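Local coordinates for TATA-box-binding protein (Sulfolobus acidocaldarius, PDB 1MP9) that probably binds the TATA box of archaeal promoters as a general transcription factor, acting in the activation of genes transcribed by RNA polymerase, at residues L28-M33 / V40-D45. Residues are numbered along the deposited sequence; the frame is centred on the assembly and turned at random.
Sequences LDLYAM and VEYDPD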
ATOM      1  N   LEU A  28     -29.360   5.809  18.428  1.00 33.78           N
ATOM      2  CA  LEU A  28     -30.264   4.753  18.005  1.00 30.01           C
ATOM      3  C   LEU A  28     -30.175   3.536  18.900  1.00 27.79           C
ATOM      4  O   LEU A  28     -29.094   3.163  19.356  1.00 27.99           O
ATOM      5  CB  LEU A  28     -29.943   4.325  16.559  1.00 29.90           C
ATOM      6  CG  LEU A  28     -30.135   5.255  15.346  1.00 31.00           C
ATOM      7  CD1 LEU A  28     -29.424   4.612  14.136  1.00 30.78           C
ATOM      8  CD2 LEU A  28     -31.616   5.472  15.020  1.00 30.27           C
ATOM      9  N   ASP A  29     -31.326   2.924  19.143  1.00 25.85           N
ATOM     10  CA  ASP A  29     -31.410   1.722  19.948  1.00 24.92           C
ATOM     11  C   ASP A  29     -31.389   0.596  18.908  1.00 22.78           C
ATOM     12  O   ASP A  29     -32.394   0.316  18.246  1.00 22.43           O
ATOM     13  CB  ASP A  29     -32.719   1.717  20.750  1.00 25.05           C
ATOM     14  CG  ASP A  29     -32.913   0.441  21.559  1.00 29.43           C
ATOM     15  OD1 ASP A  29     -32.468  -0.643  21.119  1.00 29.57           O
ATOM     16  OD2 ASP A  29     -33.543   0.511  22.638  1.00 29.25           O
ATOM     17  N   LEU A  30     -30.228  -0.032  18.757  1.00 22.04           N
ATOM     18  CA  LEU A  30     -30.057  -1.113  17.776  1.00 22.11           C
ATOM     19  C   LEU A  30     -30.838  -2.375  18.105  1.00 21.85           C
ATOM     20  O   LEU A  30     -31.270  -3.105  17.203  1.00 21.50           O
ATOM     21  CB  LEU A  30     -28.544  -1.406  17.587  1.00 19.98           C
ATOM     22  CG  LEU A  30     -27.786  -0.155  17.131  1.00 21.41           C
ATOM     23  CD1 LEU A  30     -26.301  -0.493  16.976  1.00 22.95           C
ATOM     24  CD2 LEU A  30     -28.336   0.385  15.792  1.00 20.41           C
ATOM     25  N   TYR A  31     -31.040  -2.652  19.397  1.00 22.30           N
ATOM     26  CA  TYR A  31     -31.836  -3.828  19.751  1.00 22.90           C
ATOM     27  C   TYR A  31     -33.240  -3.619  19.196  1.00 21.88           C
ATOM     28  O   TYR A  31     -33.852  -4.508  18.571  1.00 19.15           O
ATOM     29  CB  TYR A  31     -31.919  -4.006  21.276  1.00 23.95           C
ATOM     30  CG  TYR A  31     -30.603  -4.349  21.959  1.00 25.21           C
ATOM     31  CD1 TYR A  31     -29.879  -3.375  22.625  1.00 24.99           C
ATOM     32  CD2 TYR A  31     -30.101  -5.668  21.954  1.00 25.70           C
ATOM     33  CE1 TYR A  31     -28.678  -3.688  23.276  1.00 26.83           C
ATOM     34  CE2 TYR A  31     -28.902  -5.993  22.614  1.00 26.05           C
ATOM     35  CZ  TYR A  31     -28.209  -4.995  23.266  1.00 25.99           C
ATOM     36  OH  TYR A  31     -27.068  -5.280  23.950  1.00 26.49           O
ATOM     37  N   ALA A  32     -33.761  -2.427  19.440  1.00 23.16           N
ATOM     38  CA  ALA A  32     -35.107  -2.081  18.972  1.00 24.80           C
ATOM     39  C   ALA A  32     -35.165  -2.116  17.451  1.00 24.95           C
ATOM     40  O   ALA A  32     -36.115  -2.646  16.873  1.00 26.37           O
ATOM     41  CB  ALA A  32     -35.512  -0.666  19.496  1.00 24.07           C
ATOM     42  N   MET A  33     -34.126  -1.597  16.798  1.00 25.36           N
ATOM     43  CA  MET A  33     -34.121  -1.570  15.340  1.00 25.75           C
ATOM     44  C   MET A  33     -34.081  -2.968  14.746  1.00 25.91           C
ATOM     45  O   MET A  33     -34.800  -3.256  13.795  1.00 23.47           O
ATOM     46  CB  MET A  33     -32.944  -0.732  14.816  1.00 26.37           C
ATOM     47  CG  MET A  33     -32.937  -0.580  13.311  1.00 27.64           C
ATOM     48  SD  MET A  33     -31.545   0.406  12.750  1.00 28.89           S
ATOM     49  CE  MET A  33     -32.032   2.072  13.106  1.00 30.40           C
ATOM     50  N   VAL A  40     -32.332  -8.142   9.535  1.00 34.33           N
ATOM     51  CA  VAL A  40     -31.089  -7.413   9.739  1.00 31.83           C
ATOM     52  C   VAL A  40     -30.381  -8.152  10.862  1.00 31.91           C
ATOM     53  O   VAL A  40     -30.972  -8.990  11.542  1.00 31.60           O
ATOM     54  CB  VAL A  40     -31.302  -5.927  10.149  1.00 31.87           C
ATOM     55  CG1 VAL A  40     -31.931  -5.151   8.983  1.00 29.73           C
ATOM     56  CG2 VAL A  40     -32.155  -5.829  11.436  1.00 29.93           C
ATOM     57  N   GLU A  41     -29.118  -7.847  11.080  1.00 31.96           N
ATOM     58  CA  GLU A  41     -28.398  -8.536  12.121  1.00 32.88           C
ATOM     59  C   GLU A  41     -27.775  -7.596  13.139  1.00 32.32           C
ATOM     60  O   GLU A  41     -27.184  -6.563  12.772  1.00 32.15           O
ATOM     61  CB  GLU A  41     -27.317  -9.391  11.479  1.00 35.84           C
ATOM     62  CG  GLU A  41     -26.612 -10.302  12.444  1.00 43.07           C
ATOM     63  CD  GLU A  41     -25.804 -11.357  11.720  1.00 47.15           C
ATOM     64  OE1 GLU A  41     -24.863 -11.032  10.981  1.00 47.93           O
ATOM     65  OE2 GLU A  41     -26.174 -12.637  11.914  1.00 48.98           O
ATOM     66  N   TYR A  42     -27.889  -7.963  14.416  1.00 29.59           N
ATOM     67  CA  TYR A  42     -27.308  -7.163  15.484  1.00 27.90           C
ATOM     68  C   TYR A  42     -26.910  -8.032  16.647  1.00 27.98           C
ATOM     69  O   TYR A  42     -27.757  -8.538  17.364  1.00 26.45           O
ATOM     70  CB  TYR A  42     -28.280  -6.096  15.985  1.00 26.79           C
ATOM     71  CG  TYR A  42     -27.703  -5.261  17.110  1.00 25.73           C
ATOM     72  CD1 TYR A  42     -26.471  -4.606  16.962  1.00 23.94           C
ATOM     73  CD2 TYR A  42     -28.379  -5.133  18.329  1.00 25.80           C
ATOM     74  CE1 TYR A  42     -25.935  -3.855  18.002  1.00 24.67           C
ATOM     75  CE2 TYR A  42     -27.851  -4.377  19.382  1.00 24.67           C
ATOM     76  CZ  TYR A  42     -26.634  -3.746  19.212  1.00 24.67           C
ATOM     77  OH  TYR A  42     -26.105  -3.023  20.248  1.00 23.38           O
ATOM     78  N   ASP A  43     -25.613  -8.212  16.827  1.00 27.23           N
ATOM     79  CA  ASP A  43     -25.116  -9.014  17.934  1.00 29.59           C
ATOM     80  C   ASP A  43     -23.936  -8.217  18.463  1.00 28.15           C
ATOM     81  O   ASP A  43     -22.816  -8.352  17.988  1.00 27.18           O
ATOM     82  CB  ASP A  43     -24.686 -10.388  17.430  1.00 31.10           C
ATOM     83  CG  ASP A  43     -24.045 -11.228  18.516  1.00 35.24           C
ATOM     84  OD1 ASP A  43     -23.831 -10.702  19.644  1.00 33.68           O
ATOM     85  OD2 ASP A  43     -23.745 -12.415  18.225  1.00 38.04           O
ATOM     86  N   PRO A  44     -24.180  -7.377  19.476  1.00 28.92           N
ATOM     87  CA  PRO A  44     -23.089  -6.568  20.001  1.00 30.35           C
ATOM     88  C   PRO A  44     -21.934  -7.361  20.583  1.00 31.06           C
ATOM     89  O   PRO A  44     -20.881  -6.797  20.835  1.00 30.81           O
ATOM     90  CB  PRO A  44     -23.795  -5.629  20.999  1.00 31.04           C
ATOM     91  CG  PRO A  44     -24.920  -6.505  21.528  1.00 29.51           C
ATOM     92  CD  PRO A  44     -25.402  -7.256  20.306  1.00 29.95           C
ATOM     93  N   ASP A  45     -22.101  -8.665  20.783  1.00 32.11           N
ATOM     94  CA  ASP A  45     -20.958  -9.445  21.280  1.00 33.76           C
ATOM     95  C   ASP A  45     -19.981  -9.742  20.129  1.00 33.81           C
ATOM     96  O   ASP A  45     -18.833 -10.105  20.363  1.00 33.87           O
ATOM     97  CB  ASP A  45     -21.388 -10.779  21.891  1.00 35.20           C
ATOM     98  CG  ASP A  45     -22.100 -10.615  23.217  1.00 38.57           C
ATOM     99  OD1 ASP A  45     -21.704  -9.724  24.024  1.00 38.59           O
ATOM    100  OD2 ASP A  45     -23.052 -11.399  23.455  1.00 41.17           O
TER
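Leu30 and Tyr42 bring the two backbones nearest, their CA atoms 7.0 Å apart, where the first turn of helix 30-36 meets the irregular chain that follows the helix and runs on toward strand 50-54. The Tyr42 ring lies between them, against Leu30 and Tyr31; being flat, it offers two faces and an edge to different partners. With its CG anti to the backbone N (chi1 179°), the ring extends to the helix start, and Leu30 CB sits over its face in a CH-pi contact, 3.4 Å from the ring centroid; Leu30 CD1 reaches Tyr42 CE1 on the same side. Pro44 CD covers the opposite face, so the ring is clamped between two apolar groups. Leucine suits its place by facing two ways, since it also packs on Leu50 and Ile63 of the sheet. Tyr31, whose broad face can receive an edge, closes one side of Tyr42: Tyr42 CE2 points at the centre of that face in a T-shaped pair, with centroids 5.0 Å apart and planes at 78°. Beyond it, Pro44 CG lies 3.5 Å from Tyr31 OH, and the rigid proline ring thus touches both tyrosines. Two aspartates, with carboxylates short enough to reach nearby backbone N-H groups, order the adjoining chain: Asp29, the N-cap, accepts from Ala32 N at OD1 (2.8 Å), while Asp43 OD1 takes Asp45 N at 2.9 Å in an Asx turn around Pro44. Farther along, branched Val40 grazes Met33 O with CG2 and also packs on Leu50. The T-shaped pair and CH-pi contact join helix 30-36 to its following loop in the first of the two repeats that build the saddle-shaped TBP fold.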